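Local coordinates for protein cytochrome P450 reductase (Amycolatopsis methanolica 239, PDB 5OGX) that transfers electrons from NADH through FAD and a [2Fe-2S] cluster to a partner cytochrome P450 that O-demethylates lignin-derived aromatics such as guaiacol, at residues Ala114-Arg118 against His164-Val168; Pro234-Leu240 against His263-Val269. The contacts are given in a common frame with arbitrary orientation. Where two conformers were deposited one is given. Numbering follows the deposited sequence.

Contact 1 (Ala114-Arg118 against His164-Val168). With FAD (flavin-adenine dinucleotide), chain B.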
ATOM      1  N   ALA A 114     -13.887  13.286  -8.133  1.00 27.75           N
ATOM      2  CA  ALA A 114     -13.872  12.828  -9.518  1.00 28.35           C
ATOM      3  C   ALA A 114     -14.918  11.729  -9.643  1.00 32.59           C
ATOM      4  O   ALA A 114     -15.501  11.293  -8.646  1.00 31.81           O
ATOM      5  CB  ALA A 114     -12.483  12.331  -9.939  1.00 28.72           C
ATOM      6  N   ARG A 115     -15.155  11.289 -10.878  1.00 30.79           N
ATOM      7  CA  ARG A 115     -16.104  10.206 -11.106  1.00 30.24           C
ATOM      8  C   ARG A 115     -15.793   9.023 -10.198  1.00 29.34           C
ATOM      9  O   ARG A 115     -14.676   8.494 -10.211  1.00 30.16           O
ATOM     10  CB  ARG A 115     -16.078   9.757 -12.566  1.00 34.91           C
ATOM     11  CG  ARG A 115     -17.009   8.581 -12.842  1.00 35.99           C
ATOM     12  CD  ARG A 115     -17.217   8.385 -14.335  1.00 39.13           C
ATOM     13  NE  ARG A 115     -15.966   8.071 -15.023  1.00 35.13           N
ATOM     14  CZ  ARG A 115     -15.855   7.956 -16.344  1.00 36.42           C
ATOM     15  NH1 ARG A 115     -14.685   7.667 -16.895  1.00 37.98           N
ATOM     16  NH2 ARG A 115     -16.920   8.129 -17.110  1.00 35.35           N
ATOM     17  N   ASP A 116     -16.783   8.638  -9.390  1.00 31.94           N
ATOM     18  CA  ASP A 116     -16.679   7.500  -8.472  1.00 32.21           C
ATOM     19  C   ASP A 116     -15.478   7.605  -7.535  1.00 28.57           C
ATOM     20  O   ASP A 116     -14.942   6.585  -7.104  1.00 26.57           O
ATOM     21  CB  ASP A 116     -16.611   6.173  -9.234  1.00 31.50           C
ATOM     22  CG  ASP A 116     -17.929   5.797  -9.872  1.00 39.81           C
ATOM     23  OD1 ASP A 116     -18.982   6.253  -9.385  1.00 38.77           O
ATOM     24  OD2 ASP A 116     -17.904   5.041 -10.864  1.00 41.45           O
ATOM     25  N   THR A 117     -15.047   8.818  -7.194  1.00 28.25           N
ATOM     26  CA  THR A 117     -13.837   8.998  -6.400  1.00 28.65           C
ATOM     27  C   THR A 117     -14.096   9.987  -5.276  1.00 27.46           C
ATOM     28  O   THR A 117     -14.656  11.064  -5.510  1.00 27.49           O
ATOM     29  CB  THR A 117     -12.665   9.487  -7.265  1.00 23.20           C
ATOM     30  OG1 THR A 117     -12.509   8.625  -8.397  1.00 25.15           O
ATOM     31  CG2 THR A 117     -11.381   9.475  -6.455  1.00 23.80           C
ATOM     32  N   ARG A 118     -13.681   9.623  -4.062  1.00 26.17           N
ATOM     33  CA  ARG A 118     -13.806  10.493  -2.905  1.00 24.77           C
ATOM     34  C   ARG A 118     -12.472  10.652  -2.189  1.00 26.14           C
ATOM     35  O   ARG A 118     -11.695   9.698  -2.076  1.00 26.10           O
ATOM     36  CB  ARG A 118     -14.832   9.957  -1.922  1.00 24.62           C
ATOM     37  CG  ARG A 118     -16.236  10.358  -2.306  1.00 25.82           C
ATOM     38  CD  ARG A 118     -17.290   9.830  -1.358  1.00 29.44           C
ATOM     39  NE  ARG A 118     -18.505  10.612  -1.561  1.00 29.40           N
ATOM     40  CZ  ARG A 118     -19.523  10.697  -0.711  1.00 31.78           C
ATOM     41  NH1 ARG A 118     -19.509  10.034   0.442  1.00 31.30           N
ATOM     42  NH2 ARG A 118     -20.565  11.458  -1.030  1.00 31.04           N
ATOM     43  N   HIS A 164      -7.770   8.231  -0.781  1.00 19.47           N
ATOM     44  CA  HIS A 164      -8.467   8.360  -2.063  1.00 21.29           C
ATOM     45  C   HIS A 164      -9.227   7.067  -2.303  1.00 23.38           C
ATOM     46  O   HIS A 164      -8.610   6.015  -2.473  1.00 22.52           O
ATOM     47  CB  HIS A 164      -7.497   8.604  -3.227  1.00 19.99           C
ATOM     48  CG  HIS A 164      -6.605   9.790  -3.041  1.00 20.95           C
ATOM     49  ND1 HIS A 164      -5.567  10.072  -3.903  1.00 21.80           N
ATOM     50  CD2 HIS A 164      -6.594  10.767  -2.100  1.00 20.28           C
ATOM     51  CE1 HIS A 164      -4.953  11.172  -3.501  1.00 21.51           C
ATOM     52  NE2 HIS A 164      -5.558  11.617  -2.413  1.00 23.49           N
ATOM     53  N   VAL A 165     -10.553   7.145  -2.333  1.00 21.58           N
ATOM     54  CA  VAL A 165     -11.407   5.964  -2.336  1.00 21.18           C
ATOM     55  C   VAL A 165     -12.157   5.879  -3.658  1.00 23.17           C
ATOM     56  O   VAL A 165     -12.864   6.817  -4.035  1.00 24.72           O
ATOM     57  CB  VAL A 165     -12.397   6.004  -1.162  1.00 23.88           C
ATOM     58  CG1 VAL A 165     -13.190   4.698  -1.098  1.00 25.30           C
ATOM     59  CG2 VAL A 165     -11.648   6.254   0.141  1.00 21.44           C
ATOM     60  N   ARG A 166     -12.041   4.740  -4.331  1.00 21.96           N
ATOM     61  CA  ARG A 166     -12.805   4.479  -5.545  1.00 22.52           C
ATOM     62  C   ARG A 166     -14.052   3.664  -5.212  1.00 24.71           C
ATOM     63  O   ARG A 166     -13.968   2.646  -4.509  1.00 24.88           O
ATOM     64  CB  ARG A 166     -11.948   3.741  -6.572  1.00 24.84           C
ATOM     65  CG  ARG A 166     -12.709   3.362  -7.824  1.00 31.21           C
ATOM     66  CD  ARG A 166     -12.537   4.387  -8.930  1.00 46.30           C
ATOM     67  NE  ARG A 166     -13.269   3.989 -10.130  1.00 62.98           N
ATOM     68  CZ  ARG A 166     -12.859   3.058 -10.986  1.00 69.91           C
ATOM     69  NH1 ARG A 166     -13.600   2.761 -12.047  1.00 73.53           N
ATOM     70  NH2 ARG A 166     -11.708   2.426 -10.787  1.00 67.69           N
ATOM     71  N   ARG A 167     -15.205   4.113  -5.713  1.00 25.51           N
ATOM     72  CA  ARG A 167     -16.456   3.404  -5.482  1.00 24.92           C
ATOM     73  C   ARG A 167     -16.474   2.095  -6.258  1.00 29.50           C
ATOM     74  O   ARG A 167     -16.274   2.083  -7.474  1.00 31.97           O
ATOM     75  CB  ARG A 167     -17.652   4.273  -5.897  1.00 27.12           C
ATOM     76  CG  ARG A 167     -19.003   3.781  -5.366  1.00 31.01           C
ATOM     77  CD  ARG A 167     -20.158   4.698  -5.811  1.00 33.05           C
ATOM     78  NE  ARG A 167     -20.311   4.687  -7.264  1.00 36.09           N
ATOM     79  CZ  ARG A 167     -21.017   3.782  -7.937  1.00 44.36           C
ATOM     80  NH1 ARG A 167     -21.671   2.817  -7.294  1.00 42.35           N
ATOM     81  NH2 ARG A 167     -21.081   3.848  -9.261  1.00 45.95           N
ATOM     82  N   VAL A 168     -16.732   0.997  -5.564  1.00 22.84           N
ATOM     83  CA  VAL A 168     -16.917  -0.309  -6.190  1.00 24.55           C
ATOM     84  C   VAL A 168     -18.407  -0.638  -6.149  1.00 29.29           C
ATOM     85  O   VAL A 168     -18.982  -0.720  -5.056  1.00 30.41           O
ATOM     86  CB  VAL A 168     -16.086  -1.395  -5.487  1.00 27.86           C
ATOM     87  CG1 VAL A 168     -16.412  -2.762  -6.052  1.00 28.85           C
ATOM     88  CG2 VAL A 168     -14.581  -1.081  -5.605  1.00 25.48           C
TER
HETATM   89  PA  FAD B 401     -16.303  -5.524  -1.648  1.00 24.50           P
HETATM   90  O1A FAD B 401     -17.615  -5.644  -0.911  1.00 26.14           O
HETATM   91  O2A FAD B 401     -15.151  -6.228  -0.974  1.00 25.24           O
HETATM   92  O5B FAD B 401     -16.437  -6.121  -3.180  1.00 30.05           O
HETATM   93  C5B FAD B 401     -17.692  -6.096  -3.822  1.00 38.67           C
HETATM   94  C4B FAD B 401     -17.578  -6.978  -5.099  1.00 38.27           C
HETATM   95  O4B FAD B 401     -16.849  -6.365  -5.991  1.00 37.13           O
HETATM   96  C3B FAD B 401     -16.831  -8.284  -4.778  1.00 37.85           C
HETATM   97  O3B FAD B 401     -17.366  -9.291  -5.512  1.00 41.77           O
HETATM   98  C2B FAD B 401     -15.367  -7.986  -5.181  1.00 37.04           C
HETATM   99  O2B FAD B 401     -14.612  -9.240  -5.482  1.00 38.16           O
HETATM  100  C1B FAD B 401     -15.481  -7.194  -6.215  1.00 36.67           C
HETATM  101  N9A FAD B 401     -14.455  -6.184  -6.242  1.00 39.76           N
HETATM  102  C8A FAD B 401     -13.698  -5.787  -5.210  1.00 38.28           C
HETATM  103  N7A FAD B 401     -12.891  -4.810  -5.647  1.00 35.07           N
HETATM  104  C5A FAD B 401     -13.167  -4.601  -6.947  1.00 39.77           C
HETATM  105  C6A FAD B 401     -12.635  -3.721  -7.859  1.00 42.04           C
HETATM  106  N6A FAD B 401     -11.622  -2.682  -7.899  1.00 39.40           N
HETATM  107  N1A FAD B 401     -13.086  -3.704  -9.107  1.00 44.55           N
HETATM  108  C2A FAD B 401     -14.070  -4.558  -9.485  1.00 44.12           C
HETATM  109  N3A FAD B 401     -14.602  -5.429  -8.590  1.00 40.84           N
HETATM  110  C4A FAD B 401     -14.138  -5.441  -7.317  1.00 40.02           C
HETATM  111  N1  FAD B 401      -9.004   1.011  -2.600  1.00 16.86           N
HETATM  112  C2  FAD B 401      -9.124   2.445  -2.829  1.00 18.20           C
HETATM  113  O2  FAD B 401     -10.095   2.888  -3.344  1.00 22.83           O
HETATM  114  N3  FAD B 401      -8.039   3.336  -2.393  1.00 16.94           N
HETATM  115  C4  FAD B 401      -6.843   2.861  -1.770  1.00 18.76           C
HETATM  116  O4  FAD B 401      -5.982   3.610  -1.447  1.00 19.96           O
HETATM  117  C4X FAD B 401      -6.736   1.384  -1.570  1.00 14.36           C
HETATM  118  N5  FAD B 401      -5.566   0.872  -0.924  1.00 15.91           N
HETATM  119  C5X FAD B 401      -5.472  -0.575  -0.749  1.00 15.95           C
HETATM  120  C6  FAD B 401      -4.302  -1.082  -0.176  1.00 15.55           C
HETATM  121  C7  FAD B 401      -4.228  -2.467  -0.013  1.00 15.55           C
HETATM  122  C7M FAD B 401      -2.900  -2.842   0.644  1.00 18.42           C
HETATM  123  C8  FAD B 401      -5.271  -3.304  -0.403  1.00 16.15           C
HETATM  124  C8M FAD B 401      -5.104  -4.801  -0.174  1.00 15.34           C
HETATM  125  C9  FAD B 401      -6.428  -2.795  -0.984  1.00 18.34           C
HETATM  126  C9A FAD B 401      -6.510  -1.428  -1.159  1.00 16.19           C
HETATM  127  N10 FAD B 401      -7.741  -0.900  -1.773  1.00 15.24           N
HETATM  128  C10 FAD B 401      -7.812   0.508  -1.981  1.00 14.70           C
HETATM  129  C1' FAD B 401      -8.865  -1.783  -2.129  1.00 17.41           C
HETATM  130  C2' FAD B 401      -9.840  -1.586  -0.891  1.00 18.65           C
HETATM  131  O2' FAD B 401      -9.299  -2.029   0.346  1.00 18.72           O
HETATM  132  C3' FAD B 401     -11.206  -2.292  -1.040  1.00 20.78           C
HETATM  133  O3' FAD B 401     -10.970  -3.607  -1.455  1.00 19.97           O
HETATM  134  C4' FAD B 401     -12.099  -1.581  -2.074  1.00 20.99           C
HETATM  135  O4' FAD B 401     -12.398  -0.283  -1.636  1.00 20.34           O
HETATM  136  C5' FAD B 401     -13.420  -2.350  -2.289  1.00 21.87           C
HETATM  137  O5' FAD B 401     -13.970  -2.690  -1.031  1.00 21.66           O
HETATM  138  P   FAD B 401     -15.598  -2.828  -0.881  1.00 22.20           P
HETATM  139  O1P FAD B 401     -15.883  -3.323   0.511  1.00 23.28           O
HETATM  140  O2P FAD B 401     -16.293  -1.551  -1.293  1.00 24.67           O
HETATM  141  O3P FAD B 401     -16.009  -3.958  -1.993  1.00 22.00           O

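Contact 2 (Pro234-Leu240 against His263-Val269)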
ATOM      1  N   PRO A 234      15.595  17.127  -4.949  1.00 23.15           N
ATOM      2  CA  PRO A 234      14.649  17.998  -5.670  1.00 27.89           C
ATOM      3  C   PRO A 234      14.791  17.981  -7.182  1.00 27.70           C
ATOM      4  O   PRO A 234      13.828  18.320  -7.877  1.00 28.21           O
ATOM      5  CB  PRO A 234      14.959  19.388  -5.102  1.00 31.31           C
ATOM      6  CG  PRO A 234      15.477  19.108  -3.731  1.00 36.18           C
ATOM      7  CD  PRO A 234      16.261  17.830  -3.841  1.00 27.58           C
ATOM      8  N   SER A 235      15.951  17.619  -7.719  0.58 25.31           N
ATOM      9  CA  SER A 235      16.157  17.653  -9.159  0.58 25.68           C
ATOM     10  C   SER A 235      15.985  16.291  -9.807  0.58 22.55           C
ATOM     11  O   SER A 235      16.181  16.167 -11.021  0.58 24.02           O
ATOM     12  CB  SER A 235      17.547  18.206  -9.483  0.58 27.64           C
ATOM     13  OG  SER A 235      17.600  19.595  -9.215  0.58 31.44           O
ATOM     14  N   ARG A 236      15.620  15.277  -9.033  0.58 23.34           N
ATOM     15  CA  ARG A 236      15.565  13.930  -9.565  0.58 21.30           C
ATOM     16  C   ARG A 236      14.398  13.782 -10.537  0.58 21.95           C
ATOM     17  O   ARG A 236      13.442  14.569 -10.551  0.58 22.22           O
ATOM     18  CB  ARG A 236      15.466  12.917  -8.422  0.58 21.65           C
ATOM     19  CG  ARG A 236      14.056  12.428  -8.153  0.58 20.68           C
ATOM     20  CD  ARG A 236      13.959  11.596  -6.884  0.58 25.93           C
ATOM     21  NE  ARG A 236      14.598  10.286  -6.999  0.58 25.10           N
ATOM     22  CZ  ARG A 236      14.952   9.544  -5.959  0.58 23.88           C
ATOM     23  NH1 ARG A 236      14.730   9.991  -4.727  0.58 27.75           N
ATOM     24  NH2 ARG A 236      15.527   8.366  -6.141  0.58 21.41           N
ATOM     25  N   GLU A 237      14.492  12.744 -11.358  1.00 19.76           N
ATOM     26  CA  GLU A 237      13.496  12.414 -12.360  1.00 19.15           C
ATOM     27  C   GLU A 237      12.435  11.535 -11.723  1.00 18.40           C
ATOM     28  O   GLU A 237      12.743  10.454 -11.184  1.00 18.28           O
ATOM     29  CB  GLU A 237      14.146  11.703 -13.536  1.00 21.50           C
ATOM     30  CG  GLU A 237      15.052  12.596 -14.323  1.00 28.75           C
ATOM     31  CD  GLU A 237      15.560  11.884 -15.527  1.00 30.08           C
ATOM     32  OE1 GLU A 237      15.104  12.224 -16.632  1.00 30.02           O
ATOM     33  OE2 GLU A 237      16.403  10.973 -15.352  1.00 30.07           O
ATOM     34  N   VAL A 238      11.188  12.001 -11.751  1.00 18.20           N
ATOM     35  CA  VAL A 238      10.058  11.260 -11.194  1.00 17.38           C
ATOM     36  C   VAL A 238       8.943  11.349 -12.225  1.00 24.73           C
ATOM     37  O   VAL A 238       8.409  12.440 -12.466  1.00 21.58           O
ATOM     38  CB  VAL A 238       9.607  11.845  -9.848  1.00 18.05           C
ATOM     39  CG1 VAL A 238       8.334  11.162  -9.346  1.00 20.58           C
ATOM     40  CG2 VAL A 238      10.727  11.783  -8.815  1.00 20.01           C
ATOM     41  N   LEU A 239       8.604  10.226 -12.857  1.00 17.26           N
ATOM     42  CA  LEU A 239       7.543  10.166 -13.854  1.00 17.63           C
ATOM     43  C   LEU A 239       6.340   9.467 -13.232  1.00 21.16           C
ATOM     44  O   LEU A 239       6.424   8.285 -12.866  1.00 18.85           O
ATOM     45  CB  LEU A 239       7.992   9.425 -15.110  1.00 18.56           C
ATOM     46  CG  LEU A 239       9.248   9.880 -15.839  1.00 21.85           C
ATOM     47  CD1 LEU A 239       9.346   9.126 -17.157  1.00 23.47           C
ATOM     48  CD2 LEU A 239       9.206  11.361 -16.088  1.00 30.64           C
ATOM     49  N   LEU A 240       5.234  10.192 -13.094  1.00 17.35           N
ATOM     50  CA  LEU A 240       4.049   9.673 -12.422  1.00 16.88           C
ATOM     51  C   LEU A 240       2.924   9.560 -13.449  1.00 21.68           C
ATOM     52  O   LEU A 240       2.460  10.575 -13.976  1.00 21.43           O
ATOM     53  CB  LEU A 240       3.657  10.591 -11.266  1.00 18.14           C
ATOM     54  CG  LEU A 240       2.342  10.319 -10.548  1.00 19.67           C
ATOM     55  CD1 LEU A 240       2.264   8.871 -10.052  1.00 18.40           C
ATOM     56  CD2 LEU A 240       2.182  11.312  -9.406  1.00 18.60           C
ATOM     57  N   HIS A 263       9.672  21.197  -9.521  1.00 25.56           N
ATOM     58  CA  HIS A 263      10.603  20.082  -9.682  1.00 24.49           C
ATOM     59  C   HIS A 263      10.740  19.762 -11.161  1.00 24.51           C
ATOM     60  O   HIS A 263       9.873  19.076 -11.727  1.00 23.85           O
ATOM     61  CB  HIS A 263      10.077  18.876  -8.902  1.00 23.89           C
ATOM     62  CG  HIS A 263      10.062  19.097  -7.422  1.00 27.00           C
ATOM     63  ND1 HIS A 263      11.212  19.088  -6.662  1.00 26.37           N
ATOM     64  CD2 HIS A 263       9.050  19.390  -6.573  1.00 26.33           C
ATOM     65  CE1 HIS A 263      10.906  19.342  -5.403  1.00 27.68           C
ATOM     66  NE2 HIS A 263       9.601  19.525  -5.321  1.00 30.10           N
ATOM     67  N   PRO A 264      11.785  20.251 -11.838  1.00 25.40           N
ATOM     68  CA  PRO A 264      11.835  20.126 -13.304  1.00 25.75           C
ATOM     69  C   PRO A 264      11.949  18.703 -13.799  1.00 24.84           C
ATOM     70  O   PRO A 264      11.663  18.459 -14.978  1.00 24.91           O
ATOM     71  CB  PRO A 264      13.076  20.950 -13.688  1.00 27.12           C
ATOM     72  CG  PRO A 264      13.276  21.889 -12.509  1.00 29.08           C
ATOM     73  CD  PRO A 264      12.913  21.038 -11.318  1.00 26.35           C
ATOM     74  N   GLY A 265      12.344  17.757 -12.939  1.00 23.35           N
ATOM     75  CA  GLY A 265      12.402  16.355 -13.309  1.00 22.24           C
ATOM     76  C   GLY A 265      11.116  15.591 -13.111  1.00 22.75           C
ATOM     77  O   GLY A 265      11.026  14.415 -13.490  1.00 21.58           O
ATOM     78  N   PHE A 266      10.107  16.238 -12.528  1.00 21.49           N
ATOM     79  CA  PHE A 266       8.822  15.606 -12.280  1.00 20.75           C
ATOM     80  C   PHE A 266       7.903  15.810 -13.475  1.00 26.99           C
ATOM     81  O   PHE A 266       7.844  16.905 -14.055  1.00 29.32           O
ATOM     82  CB  PHE A 266       8.169  16.190 -11.023  1.00 21.13           C
ATOM     83  CG  PHE A 266       6.773  15.675 -10.772  1.00 20.23           C
ATOM     84  CD1 PHE A 266       6.577  14.434 -10.172  1.00 19.35           C
ATOM     85  CD2 PHE A 266       5.666  16.407 -11.168  1.00 21.38           C
ATOM     86  CE1 PHE A 266       5.281  13.957  -9.933  1.00 22.29           C
ATOM     87  CE2 PHE A 266       4.377  15.936 -10.945  1.00 21.67           C
ATOM     88  CZ  PHE A 266       4.186  14.701 -10.332  1.00 23.00           C
ATOM     89  N   ARG A 267       7.192  14.749 -13.847  1.00 20.63           N
ATOM     90  CA  ARG A 267       6.135  14.844 -14.846  1.00 22.58           C
ATOM     91  C   ARG A 267       4.935  14.060 -14.361  1.00 26.24           C
ATOM     92  O   ARG A 267       5.087  12.980 -13.786  1.00 24.23           O
ATOM     93  CB  ARG A 267       6.565  14.303 -16.224  1.00 28.70           C
ATOM     94  CG  ARG A 267       8.001  14.604 -16.606  1.00 42.25           C
ATOM     95  CD  ARG A 267       8.196  14.778 -18.113  1.00 54.39           C
ATOM     96  NE  ARG A 267       8.014  13.534 -18.860  1.00 57.49           N
ATOM     97  CZ  ARG A 267       8.958  12.936 -19.587  1.00 48.49           C
ATOM     98  NH1 ARG A 267      10.184  13.443 -19.658  1.00 44.87           N
ATOM     99  NH2 ARG A 267       8.678  11.814 -20.236  1.00 37.97           N
ATOM    100  N   PHE A 268       3.749  14.597 -14.607  1.00 21.10           N
ATOM    101  CA  PHE A 268       2.495  13.912 -14.326  1.00 20.65           C
ATOM    102  C   PHE A 268       1.780  13.659 -15.644  1.00 24.97           C
ATOM    103  O   PHE A 268       1.545  14.598 -16.412  1.00 23.08           O
ATOM    104  CB  PHE A 268       1.599  14.741 -13.400  1.00 21.00           C
ATOM    105  CG  PHE A 268       0.330  14.055 -13.034  1.00 21.61           C
ATOM    106  CD1 PHE A 268       0.356  12.946 -12.189  1.00 20.31           C
ATOM    107  CD2 PHE A 268      -0.885  14.489 -13.536  1.00 26.55           C
ATOM    108  CE1 PHE A 268      -0.806  12.301 -11.839  1.00 25.50           C
ATOM    109  CE2 PHE A 268      -2.058  13.835 -13.197  1.00 26.14           C
ATOM    110  CZ  PHE A 268      -2.017  12.743 -12.348  1.00 26.30           C
ATOM    111  N   VAL A 269       1.413  12.406 -15.888  1.00 20.69           N
ATOM    112  CA  VAL A 269       0.894  11.984 -17.187  1.00 21.59           C
ATOM    113  C   VAL A 269      -0.390  11.180 -17.015  1.00 25.70           C
ATOM    114  O   VAL A 269      -0.340   9.976 -16.707  1.00 21.62           O
ATOM    115  CB  VAL A 269       1.927  11.146 -17.955  1.00 23.91           C
ATOM    116  CG1 VAL A 269       1.413  10.807 -19.351  1.00 24.51           C
ATOM    117  CG2 VAL A 269       3.275  11.850 -18.005  1.00 27.95           C
TER
HETATM  118  O   HOH W   1      12.859  17.183 -10.158  1.00 24.30           O

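Contact 1 (Ala114-Arg118 against His164-Val168)
D116 lies against R167 and the flank of R166, where strand 117-124 begins beside the end of antiparallel strand 160-166 in the FAD-binding beta domain. D116 OD1 forms a salt bridge with R167 NE at 3.0 Å and also accepts a bond from R167 NH2 at 3.2 Å. R167 has a second acidic partner in D175. A type II turn from A114 to T117 brings D116 here, with T117 N bonded to A114 O at 2.9 Å. T117 OG1 also bonds to R115 O at 2.8 Å. Past the turn, T117 and R166 form a non-hydrogen-bonded pair. R118 and V165 form the hydrogen-bonded pair, with R118 N to V165 O at 2.9 Å and V165 N to R118 O at 2.8 Å. Just beyond the paired residues, R167 N donates to D116 O at 2.8 Å. Strand 160-166 is thus fixed on one edge, while its other backbone groups bind the isoalloxazine pyrimidine. FAD N3 donates to H164 O at 2.7 Å, and R166 N donates to FAD O2 at 2.9 Å.

Contact 2 (Pro234-Leu240 against His263-Val269)
Two parallel strands of a beta-alpha-beta unit in the NAD-binding domain pair here. V238, L239 and L240 lie beside F266, R267 and F268. The short axes approach to 4.8 Å and diverge by 10°. The bonds alternate as parallel pairing requires: V238 N to G265 O at 3.0 Å, R267 N to V238 O at 3.0 Å, L240 N to R267 O at 2.9 Å and V269 N to L240 O at 2.8 Å.

V238, L240, F266 and F268 share one face. With chi1 t, the rings of F266 and F268 lean toward strand 238-240. F266 CD1 meets V238 CG1 at 3.8 Å, and F268 CD1 meets L240 CG at 3.7 Å. L240 CB is 4.0 Å from F266 CE1. On the other face the m rotamer of L239 brings CD2 onto R267 CG at 3.5 Å and over one face of the guanidinium.

Ahead of the strands, H263 turns its ring edge so that ND1 donates to P234 O at 3.0 Å. A water links P234 O, R236 O and G265 N. A CB on G265 would clash with R236 O.

The face with V238, L240, F266 and F268 packs against helices 219-232 and 253-262, where F268 stacks on F256. Strand 210-215 flanks strand 238-244 on its other edge.

Overall arrangement
Contact 1 closes before contact 2 opens along the chain. Their centres are 26 Å apart, and their nearest atoms are about 9 Å apart without touching. Contact 1 joins strands 117-124 and 160-166 at one side of the antiparallel FAD-domain sheet. Contact 2 joins strands 238-244 and 266-272 within the parallel sheet of the NAD domain. The sheets are separate, but side chains of contact 1 reach loops of the NAD domain. R115 forms salt bridges with D249 and E275. H164 ND1 is hydrogen-bonded to Y251 OH, while NE2 bonds to E162. The two domains form the ferredoxin reductase-type module, to which a 2Fe-2S domain is joined. Contact 1 touches the flavin; L240 of contact 2 is about 13 Å from FAD.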